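Local structure of lipase (Rhizopus niveus, 1LGY) at residues N64-R69 and Y77-G82; G22-A27 and I140-S145; T54-L59 and E117-D122. The protein hydrolyses the ester bonds of triacylglycerols and their partial glycerides, with strong 1,3-positional specificity, as a secreted fungal lipase of the alpha/beta hydrolase superfamily. All coordinates share one frame; numbering follows the deposited sequence.

How the contacts relate
The three contacts step through one mixed sheet and its helices. Contact 1 pairs strands 63-70 and 75-81. Contact 2, its centre 7 Å away, sits on the next strand, 138-144, joined through a probable hydrogen bond from Thr142 N to Leu78 O (2.8 Å). Beyond the hairpin, contact 3 lies on edge strand 51-58, about 10 Å from contact 1 between centres; Gly65 N of contact 1 probably bonds to Phe56 O of contact 3 at 3.0 Å. Helices 11-26 and 110-133 cover opposite faces of the sheet. The side chains of Ser145, the nucleophile in contact 2, and Arg81 of contact 1 are about 7 Å apart; contact 3 lies away from the site.

Contact 1: N64-R69 and Y77-G82; sequences NGYVLR and YLVFRG
Asn64 and Arg81 open an antiparallel hairpin ladder by exchanging two backbone bonds, Asn64 N to Arg81 O at 2.8 Å and Arg81 N to Asn64 O at 3.0 Å. The same double exchange recurs at Tyr66 with Val79 and at Leu68 with Tyr77. Six bonds therefore satisfy the amides and carbonyls of three hydrogen-bonded pairs. The intervening Val67 turns its backbone polar groups to Ile53 and Thr54 of the neighbouring strand, while Leu78 bonds to Ile140 on the other flank. On the face toward helix 11-26, Val79 CB stands over the Tyr66 ring in a CH-pi contact, 3.7 Å from the centroid. With CG between the backbone N and the carbonyl carbon (chi1 62°), the ring lies alongside the valine, and its OH probably bonds to Thr26 OG1, at a doubtfully short distance. The OH of Tyr77, beside Leu68, is hydrogen-bonded to Lys19 NZ. At the open end of the hairpin the Asn64 amide lies over a face of the Arg81 guanidinium, the planes 13° apart. Although Asn64 ND2 is 3.1 Å from Arg81 NH2, both are donors, so no bond joins them. Asn64 ND2 instead bonds to Asp62 OD1, and Asn64 OD1 takes a bond from Thr57 OG1. Because Asp62 OD1 also forms a weak, long ion pair with Arg81 NH2, its negative charge probably helps two crowded donors share one corner of the sheet.

Contact 2: G22-A27 and I140-S145; sequences GIAATA and IVTGHS
His144 N and Ala24 O meet through one water, which accepts from the histidine amide at 2.9 Å and donates to the helix carbonyl; its 2.5 Å distance to Ala24 O is doubtfully short. The strand end spanned in this way leads into the nucleophile elbow of the alpha/beta hydrolase fold, the GxSxG turn of Gly143, Ser145 and Gly147. Ser145, the catalytic nucleophile, has the strained backbone expected of such a turn, with phi at 48°, and its OG bonds to His257 NE2. The helical segment 22-26 crosses strand segment 140-144 at -71°, and no direct hydrogen bond joins the two segments, so the polar link, as far as that water can be trusted, runs through it. Close contact falls to small groups. Thr142 places its methyl CG2 between its backbone N and carbonyl carbon, beneath the helix, where it touches Ile23 CG2 at 4.0 Å, the side chains meeting at about a right angle. Its hydroxyl has a partner on the next strand, the carbonyl O of Phe173. The end of the His144 side chain leads away from the helix: ND1 bonds to Tyr28 OH and the ring stacks on that of His257, which places it beside the catalytic triad. Where the helix comes nearest, the Ala24 methyl is directed at the backbone of Gly143 and His144, with Ala24 CB 3.8 Å from Gly143 C.

Contact 3: T54-L59 and E117-D122; sequences TTFTSL and EQVVND
Phe56 and Asp122 meet most closely through their first side-chain carbons, CB to CB at 3.5 Å, where residues 54-58 of the edge strand run roughly antiparallel to the helical segment 117-122 (157° between their directions). Phe56 carries the tight part of this helix-on-sheet layer. Phe56 CG takes the crowded position between its backbone N and carbonyl carbon (chi1 42°), which turns the ring toward the helix, CD1 and CE1 to Val119 and CG and CD2 to Asp122. Phe56 CD1 packs against Val119 CB at 3.9 Å, the side chains at about a right angle, and Tyr123 of the same helix also touches the Phe56 side chain. Further along the strand, Ser58 CB rests on Val119 CG1 at 3.7 Å. Toward the partly exposed side of Gln118 the fit becomes looser and more polar. The extended chain of Gln118 brings its NE2 to 3.1 Å from Ser58 OG, whose clear hydrogen bond goes to Ser61 OG. At the opposite end, Thr54 CG2 comes no nearer than 4.0 Å to Asp122 O. With no clear hydrogen bond across, contact rests mainly on apolar carbon surfaces, including the CB of acidic Asp122, whose carboxylate lies beside Phe56 CB.

Contact 1: N64-R69 and Y77-G82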
ATOM      1  N   ASN A  64       5.512   3.623  10.480  1.00 14.58           N
ATOM      2  CA  ASN A  64       4.935   4.935  10.696  1.00 12.05           C
ATOM      3  C   ASN A  64       3.747   5.148   9.782  1.00 12.25           C
ATOM      4  O   ASN A  64       3.544   4.375   8.862  1.00 15.49           O
ATOM      5  CB  ASN A  64       5.947   5.990  10.441  1.00  9.60           C
ATOM      6  CG  ASN A  64       7.205   5.769  11.236  1.00  4.39           C
ATOM      7  OD1 ASN A  64       7.461   6.502  12.167  1.00  8.09           O
ATOM      8  ND2 ASN A  64       8.026   4.785  10.862  1.00 11.88           N
ATOM      9  N   GLY A  65       2.888   6.121  10.059  1.00  9.64           N
ATOM     10  CA  GLY A  65       1.767   6.339   9.187  1.00 13.18           C
ATOM     11  C   GLY A  65       1.049   7.607   9.542  1.00 13.88           C
ATOM     12  O   GLY A  65       1.419   8.282  10.497  1.00 19.43           O
ATOM     13  N   TYR A  66       0.005   7.966   8.833  1.00 12.18           N
ATOM     14  CA  TYR A  66      -0.764   9.121   9.238  1.00  8.43           C
ATOM     15  C   TYR A  66      -2.173   9.162   8.709  1.00 12.18           C
ATOM     16  O   TYR A  66      -2.458   8.555   7.685  1.00 14.64           O
ATOM     17  CB  TYR A  66      -0.069  10.368   8.800  1.00 10.47           C
ATOM     18  CG  TYR A  66       0.114  10.567   7.307  1.00  6.06           C
ATOM     19  CD1 TYR A  66      -0.894  11.160   6.539  1.00  7.60           C
ATOM     20  CD2 TYR A  66       1.325  10.212   6.714  1.00  7.82           C
ATOM     21  CE1 TYR A  66      -0.697  11.404   5.174  1.00  8.71           C
ATOM     22  CE2 TYR A  66       1.533  10.459   5.348  1.00  2.30           C
ATOM     23  CZ  TYR A  66       0.515  11.048   4.605  1.00  9.10           C
ATOM     24  OH  TYR A  66       0.687  11.245   3.260  1.00 18.19           O
ATOM     25  N   VAL A  67      -3.108   9.858   9.356  1.00 13.71           N
ATOM     26  CA  VAL A  67      -4.458   9.994   8.796  1.00 13.20           C
ATOM     27  C   VAL A  67      -4.499  11.435   8.286  1.00 12.44           C
ATOM     28  O   VAL A  67      -4.035  12.376   8.940  1.00  5.36           O
ATOM     29  CB  VAL A  67      -5.522   9.752   9.891  1.00 13.91           C
ATOM     30  CG1 VAL A  67      -6.888  10.011   9.309  1.00 13.32           C
ATOM     31  CG2 VAL A  67      -5.499   8.293  10.369  1.00 11.95           C
ATOM     32  N   LEU A  68      -5.022  11.632   7.091  1.00 12.44           N
ATOM     33  CA  LEU A  68      -5.023  12.970   6.531  1.00 14.58           C
ATOM     34  C   LEU A  68      -6.413  13.244   5.988  1.00 11.86           C
ATOM     35  O   LEU A  68      -6.956  12.319   5.402  1.00 17.51           O
ATOM     36  CB  LEU A  68      -3.970  12.976   5.443  1.00 13.88           C
ATOM     37  CG  LEU A  68      -3.811  14.222   4.590  1.00 13.29           C
ATOM     38  CD1 LEU A  68      -2.839  15.185   5.221  1.00 10.37           C
ATOM     39  CD2 LEU A  68      -3.241  13.831   3.237  1.00 15.55           C
ATOM     40  N   ARG A  69      -7.080  14.383   6.187  1.00 13.88           N
ATOM     41  CA  ARG A  69      -8.361  14.665   5.528  1.00 11.13           C
ATOM     42  C   ARG A  69      -8.188  15.820   4.543  1.00 14.18           C
ATOM     43  O   ARG A  69      -7.342  16.708   4.668  1.00 15.22           O
ATOM     44  CB  ARG A  69      -9.397  15.022   6.563  1.00 11.45           C
ATOM     45  CG  ARG A  69     -10.805  15.124   6.034  1.00 10.30           C
ATOM     46  CD  ARG A  69     -11.636  15.730   7.102  1.00 15.09           C
ATOM     47  NE  ARG A  69     -11.307  17.132   7.250  1.00 18.09           N
ATOM     48  CZ  ARG A  69     -11.184  17.672   8.450  1.00 21.46           C
ATOM     49  NH1 ARG A  69     -11.366  16.989   9.565  1.00 22.63           N
ATOM     50  NH2 ARG A  69     -10.767  18.913   8.557  1.00 24.50           N
ATOM     51  N   TYR A  77      -7.320   9.981   3.838  1.00 16.58           N
ATOM     52  CA  TYR A  77      -6.210   9.156   3.400  1.00 12.13           C
ATOM     53  C   TYR A  77      -5.593   8.433   4.568  1.00  9.63           C
ATOM     54  O   TYR A  77      -5.407   9.083   5.585  1.00 13.65           O
ATOM     55  CB  TYR A  77      -5.119  10.015   2.768  1.00 17.73           C
ATOM     56  CG  TYR A  77      -5.458  10.599   1.401  1.00 20.38           C
ATOM     57  CD1 TYR A  77      -5.305   9.808   0.262  1.00 21.03           C
ATOM     58  CD2 TYR A  77      -5.901  11.911   1.273  1.00 19.41           C
ATOM     59  CE1 TYR A  77      -5.594  10.311  -0.998  1.00 19.02           C
ATOM     60  CE2 TYR A  77      -6.183  12.427   0.007  1.00 23.27           C
ATOM     61  CZ  TYR A  77      -6.028  11.618  -1.107  1.00 21.11           C
ATOM     62  OH  TYR A  77      -6.319  12.104  -2.352  1.00 23.64           O
ATOM     63  N   LEU A  78      -5.254   7.146   4.479  1.00  4.85           N
ATOM     64  CA  LEU A  78      -4.577   6.461   5.561  1.00  6.84           C
ATOM     65  C   LEU A  78      -3.271   6.070   4.871  1.00 11.14           C
ATOM     66  O   LEU A  78      -3.334   5.402   3.834  1.00 12.13           O
ATOM     67  CB  LEU A  78      -5.298   5.239   5.924  1.00  5.67           C
ATOM     68  CG  LEU A  78      -5.355   4.630   7.321  1.00  9.47           C
ATOM     69  CD1 LEU A  78      -5.781   3.182   7.092  1.00  2.29           C
ATOM     70  CD2 LEU A  78      -4.054   4.727   8.106  1.00  3.75           C
ATOM     71  N   VAL A  79      -2.077   6.489   5.357  1.00  9.14           N
ATOM     72  CA  VAL A  79      -0.846   6.250   4.604  1.00  7.38           C
ATOM     73  C   VAL A  79       0.124   5.556   5.502  1.00  7.45           C
ATOM     74  O   VAL A  79       0.296   5.977   6.635  1.00  6.63           O
ATOM     75  CB  VAL A  79      -0.268   7.614   4.114  1.00 11.81           C
ATOM     76  CG1 VAL A  79       1.103   7.482   3.466  1.00  4.33           C
ATOM     77  CG2 VAL A  79      -1.240   8.189   3.085  1.00  9.12           C
ATOM     78  N   PHE A  80       0.817   4.539   5.014  1.00 10.91           N
ATOM     79  CA  PHE A  80       1.816   3.831   5.828  1.00 11.91           C
ATOM     80  C   PHE A  80       3.196   3.750   5.204  1.00 12.55           C
ATOM     81  O   PHE A  80       3.383   3.939   4.006  1.00  7.33           O
ATOM     82  CB  PHE A  80       1.456   2.385   6.096  1.00 10.89           C
ATOM     83  CG  PHE A  80       0.180   2.122   6.857  1.00 12.61           C
ATOM     84  CD1 PHE A  80      -1.012   2.035   6.159  1.00  6.81           C
ATOM     85  CD2 PHE A  80       0.211   1.969   8.250  1.00 10.44           C
ATOM     86  CE1 PHE A  80      -2.188   1.797   6.852  1.00  5.95           C
ATOM     87  CE2 PHE A  80      -0.987   1.729   8.917  1.00 14.28           C
ATOM     88  CZ  PHE A  80      -2.184   1.645   8.224  1.00  6.31           C
ATOM     89  N   ARG A  81       4.170   3.437   6.079  1.00 14.15           N
ATOM     90  CA  ARG A  81       5.522   3.062   5.649  1.00 12.23           C
ATOM     91  C   ARG A  81       6.182   2.248   6.761  1.00 13.80           C
ATOM     92  O   ARG A  81       5.889   2.445   7.936  1.00 10.19           O
ATOM     93  CB  ARG A  81       6.422   4.258   5.403  1.00 12.48           C
ATOM     94  CG  ARG A  81       6.782   5.054   6.644  1.00 14.49           C
ATOM     95  CD  ARG A  81       7.939   5.944   6.353  1.00 13.37           C
ATOM     96  NE  ARG A  81       8.521   6.296   7.613  1.00 16.17           N
ATOM     97  CZ  ARG A  81       9.685   5.759   7.923  1.00 18.83           C
ATOM     98  NH1 ARG A  81      10.327   4.923   7.127  1.00 23.65           N
ATOM     99  NH2 ARG A  81      10.248   6.070   9.061  1.00 24.93           N
ATOM    100  N   GLY A  82       7.015   1.269   6.406  1.00 13.45           N
ATOM    101  CA  GLY A  82       7.861   0.675   7.400  1.00 14.41           C
ATOM    102  C   GLY A  82       9.196   1.393   7.295  1.00 17.92           C
ATOM    103  O   GLY A  82       9.335   2.552   6.883  1.00 15.59           O
TER

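Contact 2: G22-A27 and I140-S145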
ATOM      1  N   GLY A  22       2.957   9.337  -5.287  1.00 15.77           N
ATOM      2  CA  GLY A  22       3.339  10.612  -4.675  1.00 12.32           C
ATOM      3  C   GLY A  22       2.858  10.806  -3.235  1.00 11.97           C
ATOM      4  O   GLY A  22       3.581  11.401  -2.425  1.00 14.57           O
ATOM      5  N   ILE A  23       1.681  10.294  -2.871  1.00  6.11           N
ATOM      6  CA  ILE A  23       1.196  10.401  -1.521  1.00  3.13           C
ATOM      7  C   ILE A  23       1.929   9.377  -0.699  1.00  5.57           C
ATOM      8  O   ILE A  23       2.458   9.731   0.342  1.00  6.46           O
ATOM      9  CB  ILE A  23      -0.319  10.157  -1.487  1.00  6.46           C
ATOM     10  CG1 ILE A  23      -1.020  11.289  -2.295  1.00  2.06           C
ATOM     11  CG2 ILE A  23      -0.796  10.133  -0.045  1.00  3.11           C
ATOM     12  CD1 ILE A  23      -2.557  11.446  -2.229  1.00  6.61           C
ATOM     13  N   ALA A  24       2.060   8.129  -1.155  1.00  7.30           N
ATOM     14  CA  ALA A  24       2.888   7.156  -0.442  1.00  9.78           C
ATOM     15  C   ALA A  24       4.304   7.693  -0.187  1.00  7.26           C
ATOM     16  O   ALA A  24       4.835   7.427   0.874  1.00 11.43           O
ATOM     17  CB  ALA A  24       2.984   5.895  -1.248  1.00  3.32           C
ATOM     18  N   ALA A  25       4.845   8.610  -1.007  1.00  8.46           N
ATOM     19  CA  ALA A  25       6.207   9.117  -0.782  1.00 10.24           C
ATOM     20  C   ALA A  25       6.380  10.112   0.328  1.00  8.13           C
ATOM     21  O   ALA A  25       7.415  10.268   0.967  1.00  8.02           O
ATOM     22  CB  ALA A  25       6.715   9.743  -2.044  1.00 11.36           C
ATOM     23  N   THR A  26       5.252  10.722   0.634  1.00 12.90           N
ATOM     24  CA  THR A  26       5.176  11.712   1.683  1.00 11.79           C
ATOM     25  C   THR A  26       5.393  11.113   3.034  1.00  9.78           C
ATOM     26  O   THR A  26       5.884  11.798   3.922  1.00  8.83           O
ATOM     27  CB  THR A  26       3.801  12.428   1.685  1.00 15.50           C
ATOM     28  OG1 THR A  26       2.780  11.504   2.054  1.00 15.77           O
ATOM     29  CG2 THR A  26       3.478  12.961   0.317  1.00  7.67           C
ATOM     30  N   ALA A  27       5.081   9.821   3.177  1.00 11.31           N
ATOM     31  CA  ALA A  27       5.210   9.172   4.466  1.00 14.00           C
ATOM     32  C   ALA A  27       6.634   9.008   4.930  1.00 13.92           C
ATOM     33  O   ALA A  27       6.846   8.719   6.112  1.00 12.09           O
ATOM     34  CB  ALA A  27       4.580   7.793   4.451  1.00 16.22           C
ATOM     35  N   ILE A 140      -9.024   6.505   1.185  1.00  9.35           N
ATOM     36  CA  ILE A 140      -8.029   5.835   0.342  1.00  6.89           C
ATOM     37  C   ILE A 140      -6.901   5.330   1.200  1.00  4.33           C
ATOM     38  O   ILE A 140      -6.391   6.140   1.932  1.00 11.25           O
ATOM     39  CB  ILE A 140      -7.518   6.805  -0.679  1.00  5.70           C
ATOM     40  CG1 ILE A 140      -8.764   7.090  -1.544  1.00 10.61           C
ATOM     41  CG2 ILE A 140      -6.290   6.312  -1.390  1.00  2.07           C
ATOM     42  CD1 ILE A 140      -8.667   7.892  -2.838  1.00  8.67           C
ATOM     43  N   VAL A 141      -6.456   4.066   1.169  1.00  8.80           N
ATOM     44  CA  VAL A 141      -5.354   3.579   2.019  1.00  5.82           C
ATOM     45  C   VAL A 141      -4.155   3.405   1.133  1.00  8.49           C
ATOM     46  O   VAL A 141      -4.306   2.874   0.035  1.00 13.79           O
ATOM     47  CB  VAL A 141      -5.679   2.232   2.655  1.00  4.78           C
ATOM     48  CG1 VAL A 141      -4.612   1.911   3.676  1.00  3.37           C
ATOM     49  CG2 VAL A 141      -7.081   2.278   3.308  1.00  2.16           C
ATOM     50  N   THR A 142      -2.969   3.808   1.536  1.00  8.71           N
ATOM     51  CA  THR A 142      -1.859   3.665   0.619  1.00 11.51           C
ATOM     52  C   THR A 142      -0.503   3.541   1.274  1.00 12.15           C
ATOM     53  O   THR A 142      -0.338   3.880   2.442  1.00 13.70           O
ATOM     54  CB  THR A 142      -1.905   4.867  -0.355  1.00 10.09           C
ATOM     55  OG1 THR A 142      -1.179   4.417  -1.480  1.00 18.13           O
ATOM     56  CG2 THR A 142      -1.279   6.137   0.114  1.00 11.74           C
ATOM     57  N   GLY A 143       0.460   3.022   0.506  1.00 11.67           N
ATOM     58  CA  GLY A 143       1.824   2.942   0.985  1.00 10.46           C
ATOM     59  C   GLY A 143       2.774   2.334  -0.035  1.00  9.11           C
ATOM     60  O   GLY A 143       2.394   1.744  -1.032  1.00 15.20           O
ATOM     61  N   HIS A 144       4.040   2.531   0.204  1.00  9.22           N
ATOM     62  CA  HIS A 144       5.126   1.925  -0.545  1.00 10.29           C
ATOM     63  C   HIS A 144       5.801   0.891   0.368  1.00 11.66           C
ATOM     64  O   HIS A 144       5.667   0.927   1.601  1.00  8.97           O
ATOM     65  CB  HIS A 144       6.095   3.026  -0.935  1.00 10.43           C
ATOM     66  CG  HIS A 144       7.377   2.565  -1.574  1.00 10.49           C
ATOM     67  ND1 HIS A 144       8.552   2.557  -0.994  1.00 10.27           N
ATOM     68  CD2 HIS A 144       7.520   2.081  -2.839  1.00 13.51           C
ATOM     69  CE1 HIS A 144       9.417   2.099  -1.849  1.00 12.56           C
ATOM     70  NE2 HIS A 144       8.784   1.815  -2.954  1.00 18.33           N
ATOM     71  N   SER A 145       6.470  -0.056  -0.293  1.00  9.49           N
ATOM     72  CA  SER A 145       7.290  -1.086   0.299  1.00 11.32           C
ATOM     73  C   SER A 145       6.633  -1.795   1.451  1.00 13.60           C
ATOM     74  O   SER A 145       5.523  -2.270   1.259  1.00 13.57           O
ATOM     75  CB  SER A 145       8.581  -0.424   0.708  1.00 16.19           C
ATOM     76  OG  SER A 145       9.555  -1.422   0.847  1.00 10.89           O
TER
HETATM   77  O   HOH W   1       4.285   5.040   1.543  1.00 15.17           O

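Contact 3: T54-L59 and E117-D122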
ATOM      1  N   THR A  54      -3.725  12.862  12.302  1.00 17.68           N
ATOM      2  CA  THR A  54      -2.853  12.232  13.271  1.00 14.58           C
ATOM      3  C   THR A  54      -1.610  11.667  12.605  1.00 14.45           C
ATOM      4  O   THR A  54      -1.591  11.498  11.395  1.00 15.96           O
ATOM      5  CB  THR A  54      -3.627  11.108  13.985  1.00 17.23           C
ATOM      6  OG1 THR A  54      -3.059  11.141  15.278  1.00 19.13           O
ATOM      7  CG2 THR A  54      -3.512   9.678  13.408  1.00 17.28           C
ATOM      8  N   THR A  55      -0.547  11.355  13.334  1.00 11.65           N
ATOM      9  CA  THR A  55       0.535  10.523  12.814  1.00  9.18           C
ATOM     10  C   THR A  55       0.764   9.525  13.923  1.00 13.29           C
ATOM     11  O   THR A  55       0.462   9.854  15.067  1.00 17.61           O
ATOM     12  CB  THR A  55       1.815  11.299  12.577  1.00 11.71           C
ATOM     13  OG1 THR A  55       2.303  11.660  13.862  1.00 11.24           O
ATOM     14  CG2 THR A  55       1.609  12.552  11.722  1.00  5.16           C
ATOM     15  N   PHE A  56       1.237   8.303  13.671  1.00 13.30           N
ATOM     16  CA  PHE A  56       1.561   7.338  14.710  1.00 10.92           C
ATOM     17  C   PHE A  56       2.859   6.690  14.241  1.00 14.40           C
ATOM     18  O   PHE A  56       3.101   6.480  13.040  1.00  9.93           O
ATOM     19  CB  PHE A  56       0.493   6.241  14.884  1.00  8.81           C
ATOM     20  CG  PHE A  56      -0.069   5.679  13.590  1.00 15.46           C
ATOM     21  CD1 PHE A  56       0.596   4.662  12.880  1.00 15.34           C
ATOM     22  CD2 PHE A  56      -1.221   6.248  13.048  1.00 11.32           C
ATOM     23  CE1 PHE A  56       0.111   4.239  11.639  1.00 10.65           C
ATOM     24  CE2 PHE A  56      -1.690   5.813  11.798  1.00 12.41           C
ATOM     25  CZ  PHE A  56      -1.023   4.809  11.091  1.00  8.91           C
ATOM     26  N   THR A  57       3.688   6.387  15.247  1.00 10.41           N
ATOM     27  CA  THR A  57       4.986   5.798  14.998  1.00 13.63           C
ATOM     28  C   THR A  57       5.158   4.575  15.884  1.00 13.71           C
ATOM     29  O   THR A  57       4.828   4.617  17.061  1.00 12.60           O
ATOM     30  CB  THR A  57       6.042   6.811  15.335  1.00 15.20           C
ATOM     31  OG1 THR A  57       5.861   7.919  14.461  1.00 19.52           O
ATOM     32  CG2 THR A  57       7.423   6.214  15.239  1.00 19.92           C
ATOM     33  N   SER A  58       5.729   3.485  15.394  1.00 14.29           N
ATOM     34  CA  SER A  58       5.974   2.337  16.248  1.00 14.56           C
ATOM     35  C   SER A  58       7.465   2.247  16.350  1.00 11.11           C
ATOM     36  O   SER A  58       8.071   1.808  15.398  1.00  8.98           O
ATOM     37  CB  SER A  58       5.407   1.044  15.638  1.00 15.63           C
ATOM     38  OG  SER A  58       5.788  -0.126  16.360  1.00 18.65           O
ATOM     39  N   LEU A  59       8.069   2.599  17.489  1.00 14.15           N
ATOM     40  CA  LEU A  59       9.500   2.586  17.599  1.00 10.42           C
ATOM     41  C   LEU A  59      10.090   1.203  17.542  1.00 16.78           C
ATOM     42  O   LEU A  59      11.213   1.039  17.027  1.00 18.90           O
ATOM     43  CB  LEU A  59       9.883   3.261  18.867  1.00  8.42           C
ATOM     44  CG  LEU A  59       9.457   4.697  19.035  1.00  7.49           C
ATOM     45  CD1 LEU A  59      10.100   5.214  20.252  1.00  3.80           C
ATOM     46  CD2 LEU A  59       9.886   5.552  17.868  1.00  7.70           C
ATOM     47  N   GLU A 117      -0.761  -5.068  14.306  1.00 14.51           N
ATOM     48  CA  GLU A 117      -1.443  -5.051  15.584  1.00 13.71           C
ATOM     49  C   GLU A 117      -0.808  -4.003  16.424  1.00 13.48           C
ATOM     50  O   GLU A 117      -1.486  -3.485  17.308  1.00 15.82           O
ATOM     51  CB  GLU A 117      -1.325  -6.337  16.388  1.00 10.59           C
ATOM     52  CG  GLU A 117      -2.278  -7.449  16.026  1.00 13.82           C
ATOM     53  CD  GLU A 117      -1.710  -8.853  16.152  1.00 13.13           C
ATOM     54  OE1 GLU A 117      -0.871  -9.158  17.000  1.00 14.66           O
ATOM     55  OE2 GLU A 117      -2.127  -9.678  15.364  1.00 20.09           O
ATOM     56  N   GLN A 118       0.452  -3.649  16.156  1.00 15.20           N
ATOM     57  CA  GLN A 118       1.096  -2.613  16.962  1.00 14.67           C
ATOM     58  C   GLN A 118       0.597  -1.222  16.730  1.00 16.08           C
ATOM     59  O   GLN A 118       0.787  -0.347  17.569  1.00 19.12           O
ATOM     60  CB  GLN A 118       2.554  -2.598  16.713  1.00 13.99           C
ATOM     61  CG  GLN A 118       3.272  -3.681  17.510  1.00 18.79           C
ATOM     62  CD  GLN A 118       4.640  -4.000  16.934  1.00 22.45           C
ATOM     63  OE1 GLN A 118       5.193  -5.045  17.243  1.00 26.63           O
ATOM     64  NE2 GLN A 118       5.264  -3.197  16.058  1.00 25.09           N
ATOM     65  N   VAL A 119      -0.025  -0.963  15.578  1.00 19.67           N
ATOM     66  CA  VAL A 119      -0.439   0.404  15.268  1.00 16.03           C
ATOM     67  C   VAL A 119      -1.908   0.587  14.988  1.00 16.63           C
ATOM     68  O   VAL A 119      -2.321   1.706  14.700  1.00 16.50           O
ATOM     69  CB  VAL A 119       0.372   0.939  14.069  1.00 17.38           C
ATOM     70  CG1 VAL A 119       1.850   0.826  14.474  1.00 14.97           C
ATOM     71  CG2 VAL A 119       0.105   0.212  12.776  1.00 13.69           C
ATOM     72  N   VAL A 120      -2.711  -0.467  15.154  1.00 10.04           N
ATOM     73  CA  VAL A 120      -4.103  -0.412  14.752  1.00  9.31           C
ATOM     74  C   VAL A 120      -4.847   0.477  15.703  1.00 11.99           C
ATOM     75  O   VAL A 120      -5.702   1.208  15.229  1.00 12.67           O
ATOM     76  CB  VAL A 120      -4.735  -1.915  14.676  1.00  7.31           C
ATOM     77  CG1 VAL A 120      -4.392  -2.764  15.880  1.00  4.22           C
ATOM     78  CG2 VAL A 120      -6.260  -1.892  14.734  1.00  5.82           C
ATOM     79  N   ASN A 121      -4.515   0.473  17.016  1.00 12.97           N
ATOM     80  CA  ASN A 121      -5.244   1.301  17.956  1.00 11.15           C
ATOM     81  C   ASN A 121      -4.859   2.764  17.842  1.00 14.66           C
ATOM     82  O   ASN A 121      -5.466   3.631  18.455  1.00 14.52           O
ATOM     83  CB  ASN A 121      -5.012   0.787  19.389  1.00 22.00           C
ATOM     84  CG  ASN A 121      -5.551  -0.639  19.635  1.00 27.25           C
ATOM     85  OD1 ASN A 121      -4.864  -1.511  20.186  1.00 33.50           O
ATOM     86  ND2 ASN A 121      -6.777  -0.965  19.225  1.00 28.41           N
ATOM     87  N   ASP A 122      -3.870   3.080  17.008  1.00 13.68           N
ATOM     88  CA  ASP A 122      -3.506   4.443  16.741  1.00 15.50           C
ATOM     89  C   ASP A 122      -4.166   5.041  15.497  1.00 18.28           C
ATOM     90  O   ASP A 122      -4.222   6.270  15.387  1.00 16.84           O
ATOM     91  CB  ASP A 122      -2.026   4.519  16.595  1.00 15.12           C
ATOM     92  CG  ASP A 122      -1.255   4.168  17.835  1.00 16.78           C
ATOM     93  OD1 ASP A 122      -1.758   4.375  18.932  1.00 15.94           O
ATOM     94  OD2 ASP A 122      -0.135   3.684  17.685  1.00 23.66           O
TER